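Local coordinates for protein MmeI (Methylophilus methylotrophus, PDB 5HR4) that probably methylates adenine in DNA using S-adenosyl-L-methionine, as one activity of a Type IIL restriction-modification enzyme that binds its DNA target, at residues 192-197 / 285-290; 201-206 / 429-434; 635-640 / 786-791; 758-763 / 809-814. All blocks are in the same frame, centred on the assembly; numbering follows the deposited sequence.

Interaction 1: residues 192-197 / 285-290; sequences RLLFCL and LDWSRI. With CA (calcium ion), chain G.
Almost exactly on the normal of the five-membered ring of W287, only 2° off it, sits CB of L197, 3.8 Å from the ring centroid. In this CH-pi contact the leucine covers a face of the indole, not an edge. The L197 side chain runs alongside the tryptophan in the same direction, and its CD1 continues over the six-membered ring, 4.0 Å from CZ2. The W287 torsion, with CG anti to its carbonyl carbon (chi1 -67°), goes with the ring lying against the leucine. One turn earlier, L194 crosses the tryptophan at about a right angle; its CD1 reaches CZ3 at 3.7 Å by an oblique approach and more loosely meets CD1 of I290 at 4.4 Å. The loop joining helices 273-283 and 292-301 is thereby pressed against a helix of the helicase-spacer region, and the same loop contributes a ligand to a calcium site. There the carbonyl oxygen of L285 binds the calcium ion at 2.2 Å, with Q158, D201, C283 and a water, 2.4 Å from the metal, as further ligands. No hydrogen bond spans the two segments. The one polar atom of the buried indole, NE1, is satisfied by the backbone oxygen of L282, at the end of the neighbouring helix, while M169 of helix 163-178 packs on both L194 and L197.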
# COMPACT_ATOMS: atom_id res chain seq x y z
N ARG A 192 -8.69 -18.29 -21.26
CA ARG A 192 -8.65 -19.57 -21.96
C ARG A 192 -7.37 -19.71 -22.80
O ARG A 192 -6.67 -20.72 -22.71
CB ARG A 192 -9.89 -19.75 -22.83
CG ARG A 192 -11.13 -20.15 -22.05
CD ARG A 192 -12.38 -19.91 -22.89
NE ARG A 192 -13.57 -20.45 -22.25
CZ ARG A 192 -14.66 -20.83 -22.91
NH1 ARG A 192 -14.69 -20.74 -24.23
NH2 ARG A 192 -15.70 -21.33 -22.25
N LEU A 193 -7.07 -18.70 -23.63
CA LEU A 193 -5.81 -18.72 -24.38
C LEU A 193 -4.62 -18.94 -23.47
O LEU A 193 -3.66 -19.65 -23.82
CB LEU A 193 -5.63 -17.42 -25.15
CG LEU A 193 -6.73 -17.20 -26.17
CD1 LEU A 193 -6.67 -15.74 -26.59
CD2 LEU A 193 -6.50 -18.11 -27.34
N LEU A 194 -4.64 -18.32 -22.30
CA LEU A 194 -3.52 -18.47 -21.38
C LEU A 194 -3.35 -19.93 -21.00
O LEU A 194 -2.22 -20.45 -20.98
CB LEU A 194 -3.77 -17.63 -20.14
CG LEU A 194 -2.66 -17.67 -19.12
CD1 LEU A 194 -1.37 -17.15 -19.74
CD2 LEU A 194 -3.08 -16.83 -17.93
N PHE A 195 -4.45 -20.62 -20.72
CA PHE A 195 -4.36 -22.04 -20.41
C PHE A 195 -3.81 -22.81 -21.59
O PHE A 195 -2.99 -23.72 -21.42
CB PHE A 195 -5.73 -22.57 -19.99
CG PHE A 195 -5.78 -24.05 -19.82
CD1 PHE A 195 -5.97 -24.89 -20.90
CD2 PHE A 195 -5.64 -24.61 -18.56
CE1 PHE A 195 -6.00 -26.24 -20.75
CE2 PHE A 195 -5.68 -25.97 -18.40
CZ PHE A 195 -5.87 -26.80 -19.49
N CYS A 196 -4.24 -22.48 -22.80
CA CYS A 196 -3.70 -23.19 -23.95
C CYS A 196 -2.19 -22.95 -24.08
O CYS A 196 -1.45 -23.88 -24.41
CB CYS A 196 -4.45 -22.79 -25.22
SG CYS A 196 -6.13 -23.45 -25.26
N LEU A 197 -1.72 -21.72 -23.83
CA LEU A 197 -0.29 -21.46 -23.97
C LEU A 197 0.50 -22.28 -22.96
O LEU A 197 1.52 -22.87 -23.30
CB LEU A 197 0.00 -19.97 -23.83
CG LEU A 197 -0.56 -19.13 -24.97
CD1 LEU A 197 -0.53 -17.68 -24.60
CD2 LEU A 197 0.22 -19.37 -26.24
N LEU A 285 7.23 -18.91 -26.89
CA LEU A 285 7.87 -18.91 -25.58
C LEU A 285 7.47 -20.15 -24.79
O LEU A 285 6.55 -20.89 -25.15
CB LEU A 285 7.50 -17.65 -24.81
CG LEU A 285 7.75 -16.34 -25.56
CD1 LEU A 285 7.31 -15.14 -24.73
CD2 LEU A 285 9.21 -16.21 -25.94
N ASP A 286 8.18 -20.39 -23.69
CA ASP A 286 7.91 -21.52 -22.81
C ASP A 286 7.14 -20.99 -21.61
O ASP A 286 7.67 -20.22 -20.80
CB ASP A 286 9.22 -22.20 -22.39
CG ASP A 286 8.99 -23.51 -21.64
OD1 ASP A 286 7.89 -24.10 -21.77
OD2 ASP A 286 9.93 -23.96 -20.93
N TRP A 287 5.87 -21.38 -21.50
CA TRP A 287 5.02 -20.95 -20.39
C TRP A 287 5.15 -21.85 -19.18
O TRP A 287 4.45 -21.63 -18.18
CB TRP A 287 3.56 -20.87 -20.87
CG TRP A 287 3.47 -19.78 -21.84
CD1 TRP A 287 3.90 -19.81 -23.12
CD2 TRP A 287 3.03 -18.45 -21.59
NE1 TRP A 287 3.73 -18.59 -23.71
CE2 TRP A 287 3.19 -17.73 -22.79
CE3 TRP A 287 2.50 -17.80 -20.48
CZ2 TRP A 287 2.81 -16.39 -22.92
CZ3 TRP A 287 2.13 -16.47 -20.60
CH2 TRP A 287 2.30 -15.78 -21.81
N SER A 288 6.09 -22.80 -19.23
CA SER A 288 6.15 -23.87 -18.24
C SER A 288 6.34 -23.33 -16.83
O SER A 288 5.69 -23.80 -15.89
CB SER A 288 7.26 -24.83 -18.60
OG SER A 288 7.04 -26.04 -17.93
N ARG A 289 7.21 -22.33 -16.66
CA ARG A 289 7.54 -21.79 -15.34
C ARG A 289 6.88 -20.42 -15.19
O ARG A 289 7.54 -19.38 -15.17
CB ARG A 289 9.06 -21.70 -15.15
CG ARG A 289 9.83 -22.99 -15.34
CD ARG A 289 9.77 -23.85 -14.09
NE ARG A 289 10.60 -25.06 -14.21
CZ ARG A 289 10.46 -26.14 -13.46
NH1 ARG A 289 9.53 -26.18 -12.51
NH2 ARG A 289 11.24 -27.20 -13.65
N ILE A 290 5.56 -20.43 -15.10
CA ILE A 290 4.78 -19.20 -14.95
C ILE A 290 4.58 -18.96 -13.47
O ILE A 290 4.27 -19.88 -12.71
CB ILE A 290 3.44 -19.28 -15.70
CG1 ILE A 290 2.63 -18.00 -15.48
CG2 ILE A 290 2.62 -20.51 -15.28
CD1 ILE A 290 1.47 -17.79 -16.44
CA CA G . 5.57 -22.60 -26.20
O HOH W 1 4.78 -23.87 -28.09

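Interaction 2: residues 201-206 / 429-434; sequences DTTIFE and TDHQMN. With CA (calcium ion), chain G.
The imidazole of H431 has I204 over one face and T202 and T203 at its edge. CG1 of I204 lies 3.5 Å from the ring centroid and 25° off the normal, a CH-pi contact displaced toward the rim, and CD1 of the same residue extends over the ring as well. T202 approaches near the ring plane, with its CB 4.0 Å from NE2. This is where the helicase-spacer region meets the Rossmann-like methyltransferase domain: a loop that leaves helix 183-200 receives a histidine from the long helix 416-440. CG of H431 lies opposite the backbone N (chi1 -170°), and its ring heads straight into the loop, against the direction of the T202 and I204 side chains. OG1 of T203 stays 4.1 Å from NE2 of H431; its hydrogen-bond partner is the hydroxyl of Y444. At the start of the loop, D201 grips the calcium ion with both carboxylate oxygens, OD1 and OD2 each at 2.4 Å, so the residue just before those that meet the histidine is held by the metal. On helix 416-440, OD1 of D430 pairs with R447, in a salt bridge, and with the Y374 hydroxyl, while OD2 takes a bond within the helix. In the latter, ND2 of N434 donates to OD2 of D430 at 2.8 Å, arriving from above the carboxylate plane.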
# COMPACT_ATOMS: atom_id res chain seq x y z
N ASP A 201 3.08 -26.38 -23.66
CA ASP A 201 4.45 -26.37 -23.17
C ASP A 201 4.64 -27.32 -21.99
O ASP A 201 5.72 -27.38 -21.41
CB ASP A 201 4.84 -24.95 -22.77
CG ASP A 201 5.14 -24.11 -23.96
OD1 ASP A 201 5.30 -24.71 -25.05
OD2 ASP A 201 5.23 -22.86 -23.80
N THR A 202 3.60 -28.03 -21.63
CA THR A 202 3.63 -29.07 -20.63
C THR A 202 3.06 -30.31 -21.32
O THR A 202 2.92 -30.36 -22.55
CB THR A 202 2.87 -28.61 -19.39
OG1 THR A 202 3.46 -27.38 -18.93
CG2 THR A 202 2.97 -29.64 -18.29
N THR A 203 2.71 -31.31 -20.53
CA THR A 203 2.21 -32.55 -21.10
C THR A 203 0.69 -32.59 -21.16
O THR A 203 0.12 -33.67 -21.34
CB THR A 203 2.74 -33.71 -20.28
OG1 THR A 203 2.48 -33.45 -18.89
CG2 THR A 203 4.25 -33.82 -20.50
N ILE A 204 0.03 -31.45 -21.01
CA ILE A 204 -1.43 -31.44 -21.07
C ILE A 204 -1.91 -31.64 -22.50
O ILE A 204 -2.70 -32.55 -22.78
CB ILE A 204 -1.99 -30.14 -20.48
CG1 ILE A 204 -1.60 -30.03 -19.00
CG2 ILE A 204 -3.50 -30.15 -20.61
CD1 ILE A 204 -2.14 -28.81 -18.32
N PHE A 205 -1.46 -30.78 -23.41
CA PHE A 205 -1.45 -31.10 -24.84
C PHE A 205 -0.10 -31.73 -25.19
O PHE A 205 0.90 -31.50 -24.51
CB PHE A 205 -1.64 -29.86 -25.72
CG PHE A 205 -2.85 -29.02 -25.41
CD1 PHE A 205 -3.84 -29.46 -24.56
CD2 PHE A 205 -2.99 -27.78 -26.01
CE1 PHE A 205 -4.96 -28.67 -24.30
CE2 PHE A 205 -4.11 -26.99 -25.76
CZ PHE A 205 -5.09 -27.44 -24.90
N GLU A 206 -0.09 -32.50 -26.27
CA GLU A 206 1.17 -32.85 -26.92
C GLU A 206 1.96 -31.58 -27.18
O GLU A 206 1.39 -30.53 -27.50
CB GLU A 206 0.94 -33.56 -28.25
CG GLU A 206 0.35 -34.95 -28.20
CD GLU A 206 0.16 -35.51 -29.61
OE1 GLU A 206 1.08 -35.31 -30.45
OE2 GLU A 206 -0.90 -36.12 -29.90
N THR A 429 -0.97 -23.61 -11.33
CA THR A 429 -0.13 -23.99 -10.21
C THR A 429 -0.39 -25.44 -9.81
O THR A 429 0.55 -26.20 -9.56
CB THR A 429 -0.34 -23.06 -9.02
OG1 THR A 429 -0.43 -21.70 -9.48
CG2 THR A 429 0.85 -23.16 -8.10
N ASP A 430 -1.66 -25.84 -9.77
CA ASP A 430 -2.00 -27.24 -9.56
C ASP A 430 -1.21 -28.13 -10.50
O ASP A 430 -0.48 -29.03 -10.06
CB ASP A 430 -3.50 -27.47 -9.76
CG ASP A 430 -3.89 -28.93 -9.60
OD1 ASP A 430 -3.92 -29.40 -8.44
OD2 ASP A 430 -4.19 -29.60 -10.62
N HIS A 431 -1.31 -27.88 -11.81
CA HIS A 431 -0.58 -28.74 -12.75
C HIS A 431 0.92 -28.64 -12.56
O HIS A 431 1.62 -29.66 -12.66
CB HIS A 431 -0.91 -28.39 -14.18
CG HIS A 431 -0.37 -29.39 -15.14
ND1 HIS A 431 -0.74 -30.72 -15.11
CD2 HIS A 431 0.50 -29.26 -16.18
CE1 HIS A 431 -0.12 -31.37 -16.08
NE2 HIS A 431 0.64 -30.51 -16.74
N GLN A 432 1.45 -27.43 -12.33
CA GLN A 432 2.88 -27.31 -12.07
C GLN A 432 3.31 -28.19 -10.91
O GLN A 432 4.32 -28.88 -11.00
CB GLN A 432 3.24 -25.85 -11.79
CG GLN A 432 3.69 -25.10 -13.04
CD GLN A 432 3.82 -23.63 -12.79
OE1 GLN A 432 3.24 -23.10 -11.84
NE2 GLN A 432 4.59 -22.94 -13.64
N MET A 433 2.51 -28.22 -9.83
CA MET A 433 2.84 -29.07 -8.70
C MET A 433 2.62 -30.55 -9.01
O MET A 433 3.43 -31.40 -8.60
CB MET A 433 2.04 -28.65 -7.47
CG MET A 433 2.37 -27.25 -7.00
SD MET A 433 4.16 -26.96 -6.80
CE MET A 433 4.56 -28.22 -5.62
N ASN A 434 1.54 -30.88 -9.71
CA ASN A 434 1.34 -32.28 -10.09
C ASN A 434 2.54 -32.79 -10.87
O ASN A 434 2.98 -33.93 -10.67
CB ASN A 434 0.04 -32.46 -10.89
CG ASN A 434 -1.17 -31.99 -10.13
OD1 ASN A 434 -1.20 -32.01 -8.90
ND2 ASN A 434 -2.18 -31.51 -10.85
CA CA G . 5.57 -22.60 -26.20
O HOH W 1 4.78 -23.87 -28.09

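Interaction 3: residues 635-640 / 786-791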
# COMPACT_ATOMS: atom_id res chain seq x y z
N SER A 635 -1.12 21.08 27.22
CA SER A 635 -0.16 21.76 28.06
C SER A 635 -0.36 23.27 27.99
O SER A 635 -1.14 23.79 27.19
CB SER A 635 1.28 21.41 27.67
OG SER A 635 1.57 20.06 27.98
N LYS A 636 0.35 23.97 28.87
CA LYS A 636 0.33 25.42 28.90
C LYS A 636 1.34 25.89 27.86
O LYS A 636 2.54 26.00 28.14
CB LYS A 636 0.67 25.92 30.30
N LEU A 637 0.85 26.15 26.65
CA LEU A 637 1.67 26.53 25.51
C LEU A 637 0.92 27.54 24.64
O LEU A 637 -0.31 27.50 24.58
CB LEU A 637 2.05 25.32 24.65
CG LEU A 637 2.87 24.21 25.29
CD1 LEU A 637 2.75 22.99 24.42
CD2 LEU A 637 4.29 24.68 25.39
N PRO A 638 1.64 28.41 23.93
CA PRO A 638 0.98 29.33 23.00
C PRO A 638 0.42 28.58 21.80
O PRO A 638 1.06 27.65 21.30
CB PRO A 638 2.11 30.27 22.57
CG PRO A 638 3.30 29.92 23.46
CD PRO A 638 3.10 28.50 23.84
N SER A 639 -0.75 29.00 21.33
CA SER A 639 -1.39 28.35 20.19
C SER A 639 -0.49 28.38 18.96
O SER A 639 0.32 29.29 18.78
CB SER A 639 -2.71 29.03 19.86
OG SER A 639 -3.54 29.08 20.99
N MET A 640 -0.63 27.36 18.12
CA MET A 640 0.09 27.24 16.86
C MET A 640 -0.87 27.41 15.69
O MET A 640 -2.05 27.08 15.78
CB MET A 640 0.81 25.89 16.77
CG MET A 640 1.56 25.64 15.47
SD MET A 640 2.50 24.12 15.52
CE MET A 640 3.72 24.53 16.78
N PHE A 786 11.16 27.88 21.44
CA PHE A 786 12.11 27.38 20.45
C PHE A 786 13.01 26.30 21.04
O PHE A 786 13.45 25.39 20.33
CB PHE A 786 12.98 28.52 19.90
CG PHE A 786 14.12 28.04 19.06
CD1 PHE A 786 13.94 27.81 17.71
CD2 PHE A 786 15.35 27.76 19.63
CE1 PHE A 786 14.98 27.34 16.92
CE2 PHE A 786 16.40 27.28 18.85
CZ PHE A 786 16.21 27.08 17.49
N GLY A 787 13.34 26.41 22.33
CA GLY A 787 14.07 25.34 22.96
C GLY A 787 13.23 24.08 23.04
O GLY A 787 13.70 22.98 22.75
N LEU A 788 11.96 24.25 23.40
CA LEU A 788 11.10 23.09 23.61
C LEU A 788 10.92 22.30 22.32
O LEU A 788 11.07 21.07 22.31
CB LEU A 788 9.75 23.54 24.17
CG LEU A 788 8.95 22.39 24.74
CD1 LEU A 788 9.74 21.69 25.84
CD2 LEU A 788 7.63 22.92 25.27
N LEU A 789 10.63 22.98 21.22
CA LEU A 789 10.44 22.30 19.94
C LEU A 789 11.75 21.83 19.32
O LEU A 789 11.72 21.04 18.37
CB LEU A 789 9.73 23.22 18.95
CG LEU A 789 8.49 23.92 19.48
CD1 LEU A 789 7.82 24.64 18.34
CD2 LEU A 789 7.56 22.93 20.16
N SER A 790 12.88 22.32 19.80
CA SER A 790 14.16 21.79 19.36
C SER A 790 14.52 20.50 20.09
O SER A 790 15.37 19.74 19.60
CB SER A 790 15.26 22.83 19.57
N SER A 791 13.88 20.22 21.22
CA SER A 791 14.32 19.17 22.11
C SER A 791 14.13 17.79 21.50
O SER A 791 13.18 17.54 20.74
CB SER A 791 13.55 19.25 23.43
OG SER A 791 12.21 18.81 23.26
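L637 and L788 form the nearest backbone pair, their CA atoms 10.2 Å apart, where the extended chain 635-640 passes the final turn of helix 783-790 at a distance that side chains alone can bridge. They do so at two points. CD2 of L637 meets CD2 of L788 at 3.8 Å, methyl against methyl, with the two side chains crossing at about a right angle. Farther along, the S-methyl CE of M640 comes within 4.4 Å of CD1 of L789. M640 is stretched through its first two torsions and then bends at the sulfur (chi3 -66°), and it is this methyl end that meets the leucine. The contact is entirely apolar, small and without a hydrogen bond. The polar bonds lie at the end of helix 783-790, where the carbonyl oxygen of L788 accepts two bonds from S791, one from its N at 3.1 Å and one from its OG at 2.7 Å, the latter in the carbonyl plane. S791 is also the N-cap of helix 792-801, its OG taking the backbone N-H of H794, so one hydroxyl links two consecutive helices. Within the target recognition domain, M640 leans on Y776 and I778 of strand 775-779 and I749 of strand 746-750, L789 lies over that same sheet, and S790 and S791 pack against helix 863-880.

Interaction 4: residues 758-763 / 809-814. With nucleotides of chain B.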
# COMPACT_ATOMS: atom_id res chain seq x y z
N GLN A 758 17.68 14.19 13.09
CA GLN A 758 17.33 13.87 14.47
C GLN A 758 16.46 14.95 15.09
O GLN A 758 15.80 14.70 16.10
CB GLN A 758 18.60 13.64 15.30
N PHE A 759 16.47 16.14 14.49
CA PHE A 759 15.64 17.26 14.89
C PHE A 759 15.02 17.84 13.63
O PHE A 759 15.65 17.84 12.56
CB PHE A 759 16.47 18.33 15.60
CG PHE A 759 17.39 17.78 16.65
CD1 PHE A 759 16.94 17.56 17.95
CD2 PHE A 759 18.71 17.46 16.34
CE1 PHE A 759 17.80 17.03 18.92
CE2 PHE A 759 19.57 16.94 17.31
CZ PHE A 759 19.11 16.72 18.60
N ILE A 760 13.78 18.32 13.73
CA ILE A 760 13.17 19.07 12.64
C ILE A 760 13.76 20.47 12.64
O ILE A 760 13.59 21.21 13.62
CB ILE A 760 11.65 19.12 12.75
CG1 ILE A 760 11.04 17.74 12.60
CG2 ILE A 760 11.07 20.00 11.67
CD1 ILE A 760 9.55 17.76 12.52
N PRO A 761 14.47 20.88 11.58
CA PRO A 761 14.98 22.26 11.50
C PRO A 761 13.88 23.30 11.60
O PRO A 761 13.10 23.47 10.66
CB PRO A 761 15.65 22.32 10.12
CG PRO A 761 15.83 20.89 9.71
CD PRO A 761 14.74 20.12 10.35
N ILE A 762 13.82 24.01 12.72
CA ILE A 762 12.88 25.10 12.91
C ILE A 762 13.67 26.40 13.11
O ILE A 762 14.88 26.40 13.32
CB ILE A 762 11.95 24.81 14.09
CG1 ILE A 762 12.76 24.70 15.37
CG2 ILE A 762 11.22 23.50 13.88
CD1 ILE A 762 11.91 24.33 16.53
N GLY A 763 12.98 27.53 13.03
CA GLY A 763 13.71 28.78 13.22
C GLY A 763 12.80 29.98 13.24
O GLY A 763 11.58 29.87 13.05
N TYR A 809 9.01 12.80 8.11
CA TYR A 809 8.23 13.45 9.15
C TYR A 809 7.13 14.27 8.49
O TYR A 809 7.34 14.88 7.44
CB TYR A 809 9.11 14.35 10.01
CG TYR A 809 10.31 13.68 10.63
CD1 TYR A 809 10.29 12.33 10.96
CD2 TYR A 809 11.48 14.40 10.87
CE1 TYR A 809 11.38 11.71 11.51
CE2 TYR A 809 12.59 13.78 11.43
CZ TYR A 809 12.53 12.43 11.76
OH TYR A 809 13.63 11.80 12.32
N ARG A 810 5.93 14.24 9.08
CA ARG A 810 4.88 15.19 8.73
C ARG A 810 4.40 15.81 10.03
O ARG A 810 3.83 15.12 10.88
CB ARG A 810 3.71 14.56 7.98
CG ARG A 810 2.66 15.60 7.64
CD ARG A 810 1.41 15.04 6.98
NE ARG A 810 1.73 14.39 5.73
CZ ARG A 810 1.43 13.13 5.47
NH1 ARG A 810 0.78 12.43 6.39
NH2 ARG A 810 1.75 12.57 4.30
N TYR A 811 4.62 17.11 10.19
CA TYR A 811 4.20 17.74 11.42
C TYR A 811 2.74 18.13 11.30
O TYR A 811 2.21 18.29 10.20
CB TYR A 811 5.06 18.98 11.71
CG TYR A 811 5.00 19.40 13.16
CD1 TYR A 811 3.98 20.21 13.62
CD2 TYR A 811 5.97 18.97 14.07
CE1 TYR A 811 3.92 20.59 14.95
CE2 TYR A 811 5.91 19.34 15.42
CZ TYR A 811 4.88 20.15 15.85
OH TYR A 811 4.78 20.54 17.16
N SER A 812 2.07 18.26 12.44
CA SER A 812 0.76 18.90 12.40
C SER A 812 0.41 19.37 13.80
O SER A 812 0.55 18.62 14.76
CB SER A 812 -0.31 17.96 11.87
OG SER A 812 -0.67 17.06 12.89
N ALA A 813 -0.09 20.61 13.88
CA ALA A 813 -0.39 21.22 15.17
C ALA A 813 -1.35 20.38 16.00
O ALA A 813 -1.14 20.20 17.20
CB ALA A 813 -0.95 22.63 14.96
N SER A 814 -2.40 19.84 15.38
CA SER A 814 -3.42 19.16 16.16
C SER A 814 -3.01 17.76 16.62
O SER A 814 -3.60 17.25 17.59
CB SER A 814 -4.73 19.08 15.37
OG SER A 814 -4.61 18.16 14.29
P DC B 5 -1.82 12.69 8.73
OP1 DC B 5 -2.14 11.45 9.50
OP2 DC B 5 -0.51 13.35 8.80
O5' DC B 5 -2.01 12.35 7.19
C5' DC B 5 -3.22 11.83 6.73
C4' DC B 5 -3.34 12.11 5.26
O4' DC B 5 -3.35 13.53 5.05
C3' DC B 5 -2.15 11.66 4.44
O3' DC B 5 -2.29 10.30 4.14
C2' DC B 5 -2.25 12.54 3.19
C1' DC B 5 -3.06 13.75 3.68
N1 DC B 5 -2.37 15.03 3.58
C2 DC B 5 -2.87 15.99 2.70
O2 DC B 5 -3.85 15.71 2.01
N3 DC B 5 -2.25 17.19 2.61
C4 DC B 5 -1.18 17.44 3.38
N4 DC B 5 -0.59 18.64 3.28
C5 DC B 5 -0.67 16.46 4.29
C6 DC B 5 -1.30 15.28 4.36
P DC B 4 -5.63 18.88 11.06
OP1 DC B 4 -6.86 18.85 11.89
OP2 DC B 4 -4.35 19.38 11.63
O5' DC B 4 -5.40 17.42 10.55
C5' DC B 4 -4.08 16.90 10.42
C4' DC B 4 -4.10 15.84 9.35
O4' DC B 4 -4.60 16.43 8.13
C3' DC B 4 -2.78 15.17 9.03
O3' DC B 4 -2.99 13.75 9.03
C2' DC B 4 -2.41 15.72 7.64
C1' DC B 4 -3.75 16.13 7.05
N1 DC B 4 -3.70 17.37 6.18
C2 DC B 4 -4.64 17.51 5.15
O2 DC B 4 -5.47 16.61 4.96
N3 DC B 4 -4.62 18.63 4.38
C4 DC B 4 -3.72 19.58 4.61
N4 DC B 4 -3.73 20.65 3.82
C5 DC B 4 -2.75 19.46 5.66
C6 DC B 4 -2.78 18.35 6.42
P DG B 6 -1.08 9.50 3.46
OP1 DG B 6 -1.38 8.05 3.66
OP2 DG B 6 0.19 10.07 4.01
O5' DG B 6 -1.26 9.82 1.90
C5' DG B 6 -2.52 9.54 1.29
C4' DG B 6 -2.51 9.89 -0.18
O4' DG B 6 -2.33 11.32 -0.36
C3' DG B 6 -1.42 9.23 -1.01
O3' DG B 6 -1.89 9.08 -2.32
C2' DG B 6 -0.29 10.26 -0.94
C1' DG B 6 -1.05 11.59 -0.90
N9 DG B 6 -0.41 12.62 -0.07
C8 DG B 6 0.36 12.42 1.05
N7 DG B 6 0.81 13.52 1.58
C5 DG B 6 0.31 14.52 0.76
C6 DG B 6 0.47 15.92 0.84
O6 DG B 6 1.10 16.57 1.68
N1 DG B 6 -0.20 16.58 -0.19
C2 DG B 6 -0.93 15.95 -1.17
N2 DG B 6 -1.52 16.75 -2.08
N3 DG B 6 -1.09 14.64 -1.26
C4 DG B 6 -0.44 13.99 -0.26
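In the target recognition domain, behind the part of the chain that grasps the DNA backbone, I760 packs against Y809 and Y811. These tyrosines turn toward the 758-763 loop, and R810 between them points away from it to the DNA. CG1 of I760 lies 3.8 Å from CD2 of Y809, the two side chains sliding past each other in opposite directions, and its CD1 touches the ring edge of Y811, 4.1 Å from CD2. The hydroxyl of Y809 bonds to the backbone oxygen of R757, which ties the ring to the same loop. On the DNA side, the R810 chain is extended until it bends at chi3 (-61°), and this turns the guanidinium in among the nucleotides of chain B. NH1 donates to OP2 of DC5 at 2.9 Å and 160°, and NH2 to OP2 of DG6 at 3.0 Å and 152°; a weak bond from NH1 also reaches OP2 of DG6. One arginine thus spans two successive phosphates, probably offsetting their charge, with C6 of the DC5 base 3.4 Å above the guanidinium plane of R810, offset toward the rim. S814 extends the grip along the strand, its OG donating to OP2 of DC4 at 2.9 Å. Strand 808-810 lies between strands 752-753 and 803-805 of a small antiparallel sheet; M798 of helix 792-801 covers I760 and Y809 together, and helix 852-856 closes on F759 and P761.

Overall arrangement
The four contacts form two pairs at opposite sides of the chain's centre. Interactions 1 and 2, centres 10 Å apart, share the calcium ion and one water. They are also joined by probable hydrogen bonds, from W287 N to D201 OD2 (2.8 Å) and from Q432 NE2 to S288 O (2.6 Å), so loop 285-290 is connected to both the loop after the spacer helix and the methyltransferase helix; the I290 side chain is about 12 Å from sinefungin. Interactions 3 and 4, centres 11 Å apart, interleave in the target recognition domain, where L789 CB meets I762 CD1 at 3.4 Å. Interaction 4 binds DNA directly; the nearest atom of interaction 3 is about 5 Å from the bound nucleic acid. Centres of interactions 1 and 4 are 53 Å apart.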